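Local coordinates for protein ochratoxinase (Aspergillus niger, PDB 4C5Z) that hydrolyses the mycotoxin ochratoxin A to ochratoxin alpha and L-phenylalanine, acting as a zinc-dependent carboxypeptidase of the amidohydrolase superfamily that assembles as a homooctamer, at residues G199-K204 with Q238-S243; G259-E264 with K280-V285; T287-E292 with L333-A338; L345-A350 with E400-F405. All coordinates share one frame; numbering follows the deposited sequence.

Contact 1 of 4, residues G199-K204 with Q238-S243; sequences GAKVIK and QNRIVS
I203 and K204 pair in parallel with V242 and S243, and two backbone bonds join them. I203 N donates to I241 O at 3.0 Å, and S243 N donates to I203 O at 2.8 Å. Both bonds are nearly straight. Just before the strands a water continues the ladder: it donates to K201 O and accepts from I241 N. R240 carries the largest side-chain contact. Its CG lies against the carbonyl of K201, and the bend beyond it (chi2 64°) turns the guanidinium to A200. NE and NH2 both donate to A200 O, each at 2.9 Å. The grip is side-on, with the oxygen close to the guanidinium plane. On another edge of the group, R240 NH1 donates to Q238 O at 2.8 Å. These three bonds fix the plane of the guanidinium between two loop carbonyls. V202 CG2 touches I241 O, and I203 CB meets V242 CG2 at 4.1 Å on one face of the sheet. On the other face K204 starts anti to its own nitrogen (chi1 169°) and then bends. This brings K204 CD to 3.2 Å from S243 O. K204 binds both zinc ions and belongs to the active site. The pair forms part of the TIM barrel that carries this site. Strand 262-263 is the next neighbour of 242-246 in the sheet. Helix 225-237 covers V242 and I203, helix 185-198 packs on I203 and R240, and F220 of a second subunit also packs on R240.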
loop_
_atom_site.group_PDB
_atom_site.type_symbol
_atom_site.label_atom_id
_atom_site.label_comp_id
_atom_site.label_asym_id
_atom_site.label_seq_id
_atom_site.Cartn_x
_atom_site.Cartn_y
_atom_site.Cartn_z
ATOM N N GLY A 199 17.471 21.061 -4.701
ATOM C CA GLY A 199 18.308 22.206 -5.030
ATOM C C GLY A 199 17.506 23.471 -5.238
ATOM O O GLY A 199 18.003 24.424 -5.830
ATOM N N ALA A 200 16.273 23.525 -4.732
ATOM C CA ALA A 200 15.512 24.785 -4.775
ATOM C C ALA A 200 16.264 25.959 -4.172
ATOM O O ALA A 200 16.825 25.861 -3.101
ATOM C CB ALA A 200 14.173 24.641 -4.080
ATOM N N LYS A 201 16.245 27.079 -4.859
ATOM C CA LYS A 201 16.909 28.278 -4.369
ATOM C C LYS A 201 15.938 29.353 -3.933
ATOM O O LYS A 201 16.329 30.474 -3.600
ATOM C CB LYS A 201 17.900 28.782 -5.416
ATOM C CG LYS A 201 19.162 27.932 -5.414
ATOM C CD LYS A 201 20.196 28.417 -6.396
ATOM C CE LYS A 201 21.596 27.913 -6.076
ATOM N NZ LYS A 201 22.555 28.718 -6.884
ATOM N N VAL A 202 14.660 28.998 -3.926
ATOM C CA VAL A 202 13.660 29.855 -3.332
ATOM C C VAL A 202 12.502 28.930 -2.982
ATOM O O VAL A 202 12.442 27.831 -3.481
ATOM C CB VAL A 202 13.270 30.987 -4.305
ATOM C CG1 VAL A 202 12.637 30.408 -5.545
ATOM C CG2 VAL A 202 12.354 31.995 -3.650
ATOM N N ILE A 203 11.624 29.354 -2.076
ATOM C CA ILE A 203 10.410 28.606 -1.787
ATOM C C ILE A 203 9.182 29.447 -2.166
ATOM O O ILE A 203 9.107 30.621 -1.856
ATOM C CB ILE A 203 10.362 28.218 -0.300
ATOM C CG1 ILE A 203 11.525 27.289 0.055
ATOM C CG2 ILE A 203 9.038 27.578 0.045
ATOM C CD1 ILE A 203 11.533 25.980 -0.712
ATOM N N LYS A 204 8.241 28.828 -2.865
ATOM C CA LYS A 204 7.072 29.509 -3.374
ATOM C C LYS A 204 5.821 28.969 -2.710
ATOM O O LYS A 204 5.621 27.780 -2.752
ATOM C CB LYS A 204 6.994 29.241 -4.871
ATOM C CG LYS A 204 5.688 29.649 -5.520
ATOM C CD LYS A 204 5.482 31.145 -5.487
ATOM C CE LYS A 204 4.144 31.479 -6.115
ATOM N NZ LYS A 204 4.086 32.844 -6.696
ATOM N N GLN A 238 17.761 27.453 5.770
ATOM C CA GLN A 238 18.671 27.150 4.651
ATOM C C GLN A 238 19.004 28.379 3.810
ATOM O O GLN A 238 19.536 28.262 2.716
ATOM C CB GLN A 238 18.098 26.042 3.784
ATOM C CG GLN A 238 17.758 24.786 4.576
ATOM C CD GLN A 238 18.957 24.271 5.361
ATOM O OE1 GLN A 238 18.839 24.007 6.553
ATOM N NE2 GLN A 238 20.120 24.129 4.705
ATOM N N ASN A 239 18.700 29.558 4.329
ATOM C CA ASN A 239 19.081 30.776 3.686
ATOM C C ASN A 239 18.339 30.993 2.362
ATOM O O ASN A 239 18.867 31.614 1.431
ATOM C CB ASN A 239 20.588 30.772 3.467
ATOM C CG ASN A 239 21.266 32.035 3.951
ATOM O OD1 ASN A 239 20.690 32.832 4.673
ATOM N ND2 ASN A 239 22.513 32.199 3.569
ATOM N N ARG A 240 17.106 30.494 2.306
ATOM C CA ARG A 240 16.157 30.872 1.262
ATOM C C ARG A 240 15.122 31.858 1.792
ATOM O O ARG A 240 14.890 31.960 2.984
ATOM C CB ARG A 240 15.396 29.674 0.751
ATOM C CG ARG A 240 16.113 28.857 -0.271
ATOM C CD ARG A 240 17.364 28.208 0.253
ATOM N NE ARG A 240 17.824 27.232 -0.735
ATOM C CZ ARG A 240 18.920 26.514 -0.619
ATOM N NH1 ARG A 240 19.667 26.628 0.467
ATOM N NH2 ARG A 240 19.244 25.655 -1.570
ATOM N N ILE A 241 14.478 32.556 0.866
ATOM C CA ILE A 241 13.287 33.304 1.188
ATOM C C ILE A 241 12.081 32.647 0.564
ATOM O O ILE A 241 12.192 31.710 -0.250
ATOM C CB ILE A 241 13.374 34.762 0.724
ATOM C CG1 ILE A 241 13.569 34.833 -0.794
ATOM C CG2 ILE A 241 14.473 35.513 1.476
ATOM C CD1 ILE A 241 13.190 36.203 -1.320
ATOM N N VAL A 242 10.921 33.126 0.981
ATOM C CA VAL A 242 9.647 32.635 0.489
ATOM C C VAL A 242 8.965 33.745 -0.307
ATOM O O VAL A 242 8.961 34.940 0.095
ATOM C CB VAL A 242 8.717 32.174 1.624
ATOM C CG1 VAL A 242 7.420 31.609 1.069
ATOM C CG2 VAL A 242 9.402 31.124 2.479
ATOM N N SER A 243 8.425 33.331 -1.444
ATOM C CA SER A 243 7.695 34.170 -2.336
ATOM C C SER A 243 6.238 33.712 -2.332
ATOM O O SER A 243 5.939 32.525 -2.587
ATOM C CB SER A 243 8.273 34.035 -3.736
ATOM O OG SER A 243 8.045 35.215 -4.475
HETATM O O HOH W 1 15.911 32.332 -1.629
#

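Contact 2 of 4, residues G259-E264 with K280-V285; sequences GCKSLE and KGILYV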
loop_
_atom_site.group_PDB
_atom_site.type_symbol
_atom_site.label_atom_id
_atom_site.label_comp_id
_atom_site.label_asym_id
_atom_site.label_seq_id
_atom_site.Cartn_x
_atom_site.Cartn_y
_atom_site.Cartn_z
ATOM N N GLY A 259 6.609 36.499 7.217
ATOM C CA GLY A 259 8.015 36.708 6.845
ATOM C C GLY A 259 8.398 36.474 5.379
ATOM O O GLY A 259 9.583 36.306 5.050
ATOM N N CYS A 260 7.415 36.470 4.488
ATOM C CA CYS A 260 7.724 36.386 3.071
ATOM C C CYS A 260 8.381 37.687 2.617
ATOM O O CYS A 260 8.035 38.759 3.077
ATOM C CB CYS A 260 6.480 36.082 2.225
ATOM S SG CYS A 260 5.600 34.607 2.749
ATOM N N LYS A 261 9.354 37.572 1.733
ATOM C CA LYS A 261 10.119 38.709 1.291
ATOM C C LYS A 261 9.885 38.963 -0.191
ATOM O O LYS A 261 10.552 39.774 -0.779
ATOM C CB LYS A 261 11.613 38.508 1.604
ATOM C CG LYS A 261 12.027 38.455 3.061
ATOM C CD LYS A 261 11.440 39.585 3.937
ATOM C CE LYS A 261 12.273 40.838 3.983
ATOM N NZ LYS A 261 13.338 40.678 5.000
ATOM N N SER A 262 8.918 38.283 -0.787
ATOM C CA SER A 262 8.557 38.535 -2.165
ATOM C C SER A 262 7.090 38.162 -2.367
ATOM O O SER A 262 6.636 37.127 -1.880
ATOM C CB SER A 262 9.426 37.726 -3.108
ATOM O OG SER A 262 9.089 38.016 -4.453
ATOM N N LEU A 263 6.366 39.025 -3.081
ATOM C CA LEU A 263 4.939 38.840 -3.342
ATOM C C LEU A 263 4.648 38.965 -4.833
ATOM O O LEU A 263 5.093 39.889 -5.493
ATOM C CB LEU A 263 4.119 39.889 -2.581
ATOM C CG LEU A 263 4.346 39.913 -1.080
ATOM C CD1 LEU A 263 3.488 40.955 -0.428
ATOM C CD2 LEU A 263 4.044 38.543 -0.494
ATOM N N GLU A 264 3.868 38.034 -5.341
ATOM C CA GLU A 264 3.487 38.041 -6.731
ATOM C C GLU A 264 2.050 38.511 -6.893
ATOM O O GLU A 264 1.190 38.153 -6.110
ATOM C CB GLU A 264 3.672 36.652 -7.314
ATOM C CG GLU A 264 5.110 36.357 -7.713
ATOM C CD GLU A 264 6.059 36.289 -6.503
ATOM O OE1 GLU A 264 5.921 35.345 -5.677
ATOM O OE2 GLU A 264 6.963 37.162 -6.385
ATOM N N LYS A 280 9.544 46.627 5.376
ATOM C CA LYS A 280 10.152 45.323 5.593
ATOM C C LYS A 280 11.046 44.813 4.474
ATOM O O LYS A 280 11.513 43.663 4.538
ATOM C CB LYS A 280 9.064 44.286 5.907
ATOM C CG LYS A 280 8.560 44.350 7.334
ATOM C CD LYS A 280 7.228 43.618 7.527
ATOM C CE LYS A 280 6.697 43.830 8.953
ATOM N NZ LYS A 280 7.454 43.013 9.949
ATOM N N GLY A 281 11.255 45.602 3.426
ATOM C CA GLY A 281 12.114 45.143 2.320
ATOM C C GLY A 281 11.575 43.932 1.561
ATOM O O GLY A 281 12.286 42.927 1.355
ATOM N N ILE A 282 10.321 44.053 1.128
ATOM C CA ILE A 282 9.595 42.953 0.466
ATOM C C ILE A 282 9.407 43.304 -0.997
ATOM O O ILE A 282 8.890 44.371 -1.342
ATOM C CB ILE A 282 8.214 42.737 1.109
ATOM C CG1 ILE A 282 8.383 42.465 2.606
ATOM C CG2 ILE A 282 7.490 41.576 0.475
ATOM C CD1 ILE A 282 7.089 42.482 3.388
ATOM N N LEU A 283 9.867 42.414 -1.848
ATOM C CA LEU A 283 9.825 42.617 -3.285
ATOM C C LEU A 283 8.381 42.513 -3.761
ATOM O O LEU A 283 7.613 41.681 -3.264
ATOM C CB LEU A 283 10.723 41.587 -3.984
ATOM C CG LEU A 283 11.018 41.811 -5.458
ATOM C CD1 LEU A 283 11.825 43.082 -5.682
ATOM C CD2 LEU A 283 11.732 40.605 -6.084
ATOM N N TYR A 284 8.037 43.376 -4.720
ATOM C CA TYR A 284 6.708 43.413 -5.361
ATOM C C TYR A 284 6.879 42.981 -6.824
ATOM O O TYR A 284 7.527 43.690 -7.584
ATOM C CB TYR A 284 6.174 44.851 -5.299
ATOM C CG TYR A 284 4.724 45.069 -5.678
ATOM C CD1 TYR A 284 4.272 44.872 -6.979
ATOM C CD2 TYR A 284 3.822 45.520 -4.745
ATOM C CE1 TYR A 284 2.949 45.108 -7.327
ATOM C CE2 TYR A 284 2.495 45.759 -5.075
ATOM C CZ TYR A 284 2.042 45.548 -6.364
ATOM O OH TYR A 284 0.698 45.780 -6.673
ATOM N N VAL A 285 6.344 41.828 -7.196
ATOM C CA VAL A 285 6.395 41.313 -8.585
ATOM C C VAL A 285 4.994 41.241 -9.144
ATOM O O VAL A 285 4.263 40.305 -8.887
ATOM C CB VAL A 285 7.023 39.901 -8.690
ATOM C CG1 VAL A 285 7.067 39.460 -10.151
ATOM C CG2 VAL A 285 8.432 39.885 -8.133
#
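K261, L263, L283 and V285 carry the backbone ladder of this parallel strand pair. L283 N donates to K261 O at 2.9 Å from well above the carbonyl plane. L263 N then donates to L283 O, and V285 N to L263 O; the last bond is the straightest at its acceptor, with a C=O...N angle of 173°. CA-H...O contacts run beside them, including E264 CA to V285 O at 3.2 Å. Apolar contact centres on I282. Its CG2 branch lies close to the carbonyl carbon of K261 and reaches L263 CG at 3.9 Å, the two side chains crossing at a slant. The CG1 branch of I282 approaches C260 O. K261 folds back through three successive bends, which lays CE against K280 O and G281 O where the helix ends. The polar groups lie on the face of S262, L283 and V285. Within segment 259-264, S262 OG donates to E264 OE2 at 3.0 Å, and OE2 accepts on its syn lone pair. E264 runs alongside V285, and its bend at chi2 (67°) sets OE2 3.6 Å from V285 CG2. R113 forms a salt bridge with OE2 and bonds to S262 OG. S243 on the adjoining strand is the partner of E264 OE1. This network holds the buried carboxylate beside the zinc ligands K204 and H69. Strands 262-263 and 283-285, with helix 271-280 between them, form a beta-alpha-beta unit of the TIM barrel. Strand 242-246 lies next to 262-263, helix 249-258 packs on C260, L263 and I282, and helix 304-327 covers Y284.

Contact 3 of 4, residues T287-E292 with L333-A338; sequences TRSVIE and LGTDTA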
loop_
_atom_site.group_PDB
_atom_site.type_symbol
_atom_site.label_atom_id
_atom_site.label_comp_id
_atom_site.label_asym_id
_atom_site.label_seq_id
_atom_site.Cartn_x
_atom_site.Cartn_y
_atom_site.Cartn_z
ATOM N N THR A 287 3.532 40.870 -12.163
ATOM C CA THR A 287 3.105 39.839 -13.117
ATOM C C THR A 287 1.878 40.292 -13.972
ATOM O O THR A 287 0.894 39.556 -14.202
ATOM C CB THR A 287 2.874 38.501 -12.380
ATOM O OG1 THR A 287 3.933 38.312 -11.426
ATOM C CG2 THR A 287 2.890 37.315 -13.353
ATOM N N ARG A 288 1.979 41.521 -14.458
ATOM C CA ARG A 288 0.891 42.167 -15.167
ATOM C C ARG A 288 0.530 41.424 -16.452
ATOM O O ARG A 288 -0.625 41.438 -16.865
ATOM C CB ARG A 288 1.235 43.644 -15.427
ATOM C CG ARG A 288 0.112 44.447 -16.058
ATOM C CD ARG A 288 -1.117 44.560 -15.176
ATOM N NE ARG A 288 -2.188 45.224 -15.900
ATOM C CZ ARG A 288 -3.385 45.478 -15.406
ATOM N NH1 ARG A 288 -3.686 45.157 -14.158
ATOM N NH2 ARG A 288 -4.285 46.069 -16.172
ATOM N N SER A 289 1.496 40.752 -17.059
ATOM C CA SER A 289 1.234 40.048 -18.323
ATOM C C SER A 289 0.083 39.051 -18.186
ATOM O O SER A 289 -0.744 38.916 -19.079
ATOM C CB SER A 289 2.499 39.378 -18.846
ATOM O OG SER A 289 3.532 40.323 -19.139
ATOM N N VAL A 290 0.001 38.396 -17.042
ATOM C CA VAL A 290 -1.080 37.451 -16.798
ATOM C C VAL A 290 -2.431 38.153 -16.855
ATOM O O VAL A 290 -3.379 37.617 -17.434
ATOM C CB VAL A 290 -0.958 36.750 -15.423
ATOM C CG1 VAL A 290 -2.155 35.846 -15.158
ATOM C CG2 VAL A 290 0.307 35.917 -15.338
ATOM N N ILE A 291 -2.550 39.321 -16.228
ATOM C CA ILE A 291 -3.823 40.025 -16.274
ATOM C C ILE A 291 -4.103 40.397 -17.729
ATOM O O ILE A 291 -5.218 40.209 -18.218
ATOM C CB ILE A 291 -3.872 41.279 -15.358
ATOM C CG1 ILE A 291 -4.097 40.918 -13.883
ATOM C CG2 ILE A 291 -5.051 42.159 -15.728
ATOM C CD1 ILE A 291 -3.048 40.016 -13.261
ATOM N N GLU A 292 -3.086 40.889 -18.434
ATOM C CA GLU A 292 -3.302 41.399 -19.787
ATOM C C GLU A 292 -3.805 40.336 -20.738
ATOM O O GLU A 292 -4.549 40.666 -21.667
ATOM C CB GLU A 292 -2.063 42.086 -20.363
ATOM C CG GLU A 292 -1.626 43.351 -19.605
ATOM C CD GLU A 292 -2.589 44.529 -19.697
ATOM O OE1 GLU A 292 -3.339 44.637 -20.678
ATOM O OE2 GLU A 292 -2.600 45.345 -18.768
ATOM N N LEU A 333 10.342 42.393 -12.095
ATOM C CA LEU A 333 9.434 41.992 -13.148
ATOM C C LEU A 333 9.394 40.508 -13.344
ATOM O O LEU A 333 10.434 39.834 -13.312
ATOM C CB LEU A 333 9.839 42.627 -14.489
ATOM C CG LEU A 333 9.930 44.150 -14.506
ATOM C CD1 LEU A 333 10.140 44.614 -15.946
ATOM C CD2 LEU A 333 8.703 44.807 -13.884
ATOM N N GLY A 334 8.187 40.020 -13.630
ATOM C CA GLY A 334 7.963 38.630 -14.017
ATOM C C GLY A 334 6.672 38.543 -14.789
ATOM O O GLY A 334 5.879 39.483 -14.785
ATOM N N THR A 335 6.456 37.397 -15.426
ATOM C CA THR A 335 5.380 37.231 -16.377
ATOM C C THR A 335 4.540 35.980 -16.207
ATOM O O THR A 335 3.499 35.866 -16.842
ATOM C CB THR A 335 5.957 37.174 -17.804
ATOM O OG1 THR A 335 7.014 36.222 -17.859
ATOM C CG2 THR A 335 6.528 38.502 -18.189
ATOM N N ASP A 336 4.989 35.028 -15.391
ATOM C CA ASP A 336 4.340 33.717 -15.284
ATOM C C ASP A 336 4.194 33.024 -16.661
ATOM O O ASP A 336 3.124 32.541 -17.015
ATOM C CB ASP A 336 2.973 33.799 -14.551
ATOM C CG ASP A 336 2.476 32.422 -14.029
ATOM O OD1 ASP A 336 3.268 31.459 -13.901
ATOM O OD2 ASP A 336 1.273 32.289 -13.735
ATOM N N THR A 337 5.297 32.931 -17.371
ATOM C CA THR A 337 5.338 32.222 -18.631
ATOM C C THR A 337 6.321 31.053 -18.599
ATOM O O THR A 337 7.104 30.881 -17.667
ATOM C CB THR A 337 5.773 33.162 -19.790
ATOM O OG1 THR A 337 6.977 33.875 -19.419
ATOM C CG2 THR A 337 4.658 34.145 -20.130
ATOM N N ALA A 338 6.250 30.247 -19.653
ATOM C CA ALA A 338 7.223 29.205 -19.875
ATOM C C ALA A 338 8.530 29.866 -20.298
ATOM O O ALA A 338 8.494 30.924 -20.898
ATOM C CB ALA A 338 6.736 28.271 -20.962
HETATM O O HOH W 2 6.037 41.860 -13.235
#
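T287 meets the loop 333-338 with its backbone and its methyl group. T287 CA points a C-H at G334 O, 3.3 Å away and almost straight (166° at the hydrogen). With T287 OG1 beside the backbone N (chi1 -42°), CG2 falls anti to that nitrogen, 3.6 Å from T335 C and 3.7 Å from D336 CB. V290 CG2 comes in beside it. This methyl touches D336 CB and T335 O, both at 3.5 Å, and the V290 and D336 side chains cross at a slant. S289 OG sits 3.6 Å from T335 CG2. A water joins the two backbones by accepting from T287 N and G334 N. The loop follows strand 331-332 of the TIM barrel, and helix 288-297 follows strand 283-285. The contact therefore joins T287 and the helix start to a loop, both following the C-terminal ends of neighbouring barrel strands, where amidohydrolases place their active sites. D336 is an active-site residue, and T287 and V290 pack against its CB. The next shell is polar. D336 OD1 bonds to H71 ND1, and T287 OG1 bonds to H69 ND1, so each segment holds a ligand of the first zinc ion. T287 OG1 also bonds to V285 O. T335 OG1 bonds to D67 and accepts from T337 OG1 at 2.8 Å. Behind the helix start, E346 receives R288 N and S289 OG. Within the helix R288 NE forms a salt bridge with E292 OE2 at 2.9 Å, while R288 NH1 bonds to H317 and A314 O.

Contact 4 of 4, residues L345-A350 with E400-F405; sequences LELQFA and EDIKVF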
loop_
_atom_site.group_PDB
_atom_site.type_symbol
_atom_site.label_atom_id
_atom_site.label_comp_id
_atom_site.label_asym_id
_atom_site.label_seq_id
_atom_site.Cartn_x
_atom_site.Cartn_y
_atom_site.Cartn_z
ATOM N N LEU A 345 7.599 41.613 -22.840
ATOM C CA LEU A 345 6.333 42.297 -22.662
ATOM C C LEU A 345 6.167 43.003 -21.287
ATOM O O LEU A 345 5.473 44.018 -21.190
ATOM C CB LEU A 345 5.182 41.324 -22.868
ATOM C CG LEU A 345 4.078 41.729 -23.814
ATOM C CD1 LEU A 345 4.613 42.320 -25.112
ATOM C CD2 LEU A 345 3.150 40.546 -24.069
ATOM N N GLU A 346 6.759 42.449 -20.229
ATOM C CA GLU A 346 6.545 42.997 -18.885
ATOM C C GLU A 346 7.221 44.356 -18.717
ATOM O O GLU A 346 6.741 45.185 -17.943
ATOM C CB GLU A 346 7.016 42.019 -17.799
ATOM C CG GLU A 346 6.533 42.310 -16.374
ATOM C CD GLU A 346 5.030 42.102 -16.147
ATOM O OE1 GLU A 346 4.364 41.476 -16.986
ATOM O OE2 GLU A 346 4.513 42.576 -15.104
ATOM N N LEU A 347 8.313 44.583 -19.449
ATOM C CA LEU A 347 8.932 45.919 -19.503
ATOM C C LEU A 347 7.969 46.910 -20.104
ATOM O O LEU A 347 7.783 47.978 -19.574
ATOM C CB LEU A 347 10.262 45.900 -20.274
ATOM C CG LEU A 347 11.354 45.072 -19.552
ATOM C CD1 LEU A 347 12.086 44.180 -20.530
ATOM C CD2 LEU A 347 12.345 45.918 -18.764
ATOM N N GLN A 348 7.297 46.518 -21.164
ATOM C CA GLN A 348 6.299 47.379 -21.785
ATOM C C GLN A 348 5.186 47.766 -20.812
ATOM O O GLN A 348 4.814 48.943 -20.717
ATOM C CB GLN A 348 5.690 46.713 -23.037
ATOM C CG GLN A 348 4.840 47.640 -23.886
ATOM C CD GLN A 348 4.126 46.932 -25.023
ATOM O OE1 GLN A 348 4.680 46.093 -25.736
ATOM N NE2 GLN A 348 2.885 47.289 -25.202
ATOM N N PHE A 349 4.648 46.771 -20.120
ATOM C CA PHE A 349 3.578 47.007 -19.161
ATOM C C PHE A 349 4.069 47.795 -17.922
ATOM O O PHE A 349 3.345 48.612 -17.370
ATOM C CB PHE A 349 2.941 45.689 -18.730
ATOM C CG PHE A 349 2.289 44.935 -19.848
ATOM C CD1 PHE A 349 1.517 45.593 -20.808
ATOM C CD2 PHE A 349 2.442 43.548 -19.953
ATOM C CE1 PHE A 349 0.909 44.886 -21.842
ATOM C CE2 PHE A 349 1.845 42.845 -20.991
ATOM C CZ PHE A 349 1.076 43.511 -21.931
ATOM N N ALA A 350 5.306 47.578 -17.517
ATOM C CA ALA A 350 5.862 48.363 -16.452
ATOM C C ALA A 350 5.827 49.862 -16.804
ATOM O O ALA A 350 5.542 50.711 -15.948
ATOM C CB ALA A 350 7.282 47.916 -16.145
ATOM N N GLU A 400 14.538 54.942 -25.392
ATOM C CA GLU A 400 13.692 55.658 -26.329
ATOM C C GLU A 400 12.477 54.848 -26.772
ATOM O O GLU A 400 11.458 55.419 -27.105
ATOM C CB GLU A 400 14.514 56.109 -27.537
ATOM C CG GLU A 400 15.446 57.272 -27.190
ATOM C CD GLU A 400 16.140 57.867 -28.382
ATOM O OE1 GLU A 400 15.459 58.531 -29.187
ATOM O OE2 GLU A 400 17.367 57.716 -28.500
ATOM N N ASP A 401 12.580 53.525 -26.756
ATOM C CA ASP A 401 11.449 52.648 -27.048
ATOM C C ASP A 401 11.638 51.335 -26.293
ATOM O O ASP A 401 12.443 50.484 -26.677
ATOM C CB ASP A 401 11.340 52.390 -28.548
ATOM C CG ASP A 401 10.136 51.508 -28.923
ATOM O OD1 ASP A 401 9.268 51.234 -28.061
ATOM O OD2 ASP A 401 10.052 51.088 -30.099
ATOM N N ILE A 402 10.895 51.172 -25.211
ATOM C CA ILE A 402 11.056 49.993 -24.362
ATOM C C ILE A 402 10.672 48.665 -25.044
ATOM O O ILE A 402 11.050 47.607 -24.575
ATOM C CB ILE A 402 10.255 50.166 -23.057
ATOM C CG1 ILE A 402 10.724 49.208 -21.960
ATOM C CG2 ILE A 402 8.758 50.035 -23.329
ATOM C CD1 ILE A 402 12.048 49.574 -21.325
ATOM N N LYS A 403 9.919 48.743 -26.143
ATOM C CA LYS A 403 9.494 47.566 -26.911
ATOM C C LYS A 403 10.625 46.963 -27.702
ATOM O O LYS A 403 10.428 45.963 -28.387
ATOM C CB LYS A 403 8.397 47.938 -27.928
ATOM C CG LYS A 403 7.135 48.535 -27.336
ATOM C CD LYS A 403 6.240 49.044 -28.449
ATOM C CE LYS A 403 4.884 49.423 -27.902
ATOM N NZ LYS A 403 3.865 49.566 -28.974
ATOM N N VAL A 404 11.791 47.603 -27.672
ATOM C CA VAL A 404 12.952 47.146 -28.434
ATOM C C VAL A 404 13.310 45.727 -28.013
ATOM O O VAL A 404 13.687 44.880 -28.825
ATOM C CB VAL A 404 14.120 48.147 -28.250
ATOM C CG1 VAL A 404 15.463 47.488 -28.431
ATOM C CG2 VAL A 404 13.973 49.288 -29.249
ATOM N N PHE A 405 13.131 45.460 -26.737
ATOM C CA PHE A 405 13.429 44.159 -26.188
ATOM C C PHE A 405 12.616 43.012 -26.770
ATOM O O PHE A 405 12.892 41.876 -26.469
ATOM C CB PHE A 405 13.218 44.184 -24.681
ATOM C CG PHE A 405 14.237 44.984 -23.948
ATOM C CD1 PHE A 405 15.545 44.569 -23.909
ATOM C CD2 PHE A 405 13.872 46.143 -23.275
ATOM C CE1 PHE A 405 16.487 45.280 -23.218
ATOM C CE2 PHE A 405 14.809 46.870 -22.565
ATOM C CZ PHE A 405 16.126 46.438 -22.544
#
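Q348 OE1 accepts a hydrogen bond from Q406 NE2 and lies against K403 CG at 3.8 Å. The contact packs helix 345-352, which follows the loop after strand 331-332 in the TIM-barrel part of the fold, against the connection between strands 391-394 and 411-416. Q348 reaches out extended, with CG anti to its nitrogen (chi1 -169°). K403 is extended as well, and the two chains cross at an angle. K403 CG and CE lie against the amide end of Q348, with CE 3.9 Å from Q348 CD. The rest of the contact is apolar. I402 packs on one side of the helix: CG1 touches L347 CB at 3.7 Å, and CG2 meets Q348 CA. L347 also reaches F405, the two side chains crossing at about a right angle. Helix 358-365 closes this patch with P358 on I402, A365 on L347 and I362 on F405. M62 and L65 of strand 60-67 also pack on the ring. The loop shapes itself through an Asx turn in which D401 OD1 accepts from K403 N at 3.2 Å. The contact lies away from the zinc site. L347 CD1 ends 3.8 Å from F405 CD2, approaching the ring obliquely.

Overall arrangement
Contacts 1 and 2 share one parallel sheet, with centres about 13 Å apart. Strands 242-246 and 262-263 are neighbours in it. Across the boundary the hydroxyl of S243 probably bonds to S262 OG and to E264 OE1, though the latter distance is suspiciously short. Contact 3 follows on, its centre about 17 Å from that of contact 2: V285 CG1 packs on G334 N at 3.7 Å. The active-site residues K204 of contact 1 and D336 of contact 3 both lie at the zinc site, with E264 of contact 2 close to K204. Contact 4 lies outside this site, its centre about 29 Å from that of contact 1. It still touches contact 3 through E346.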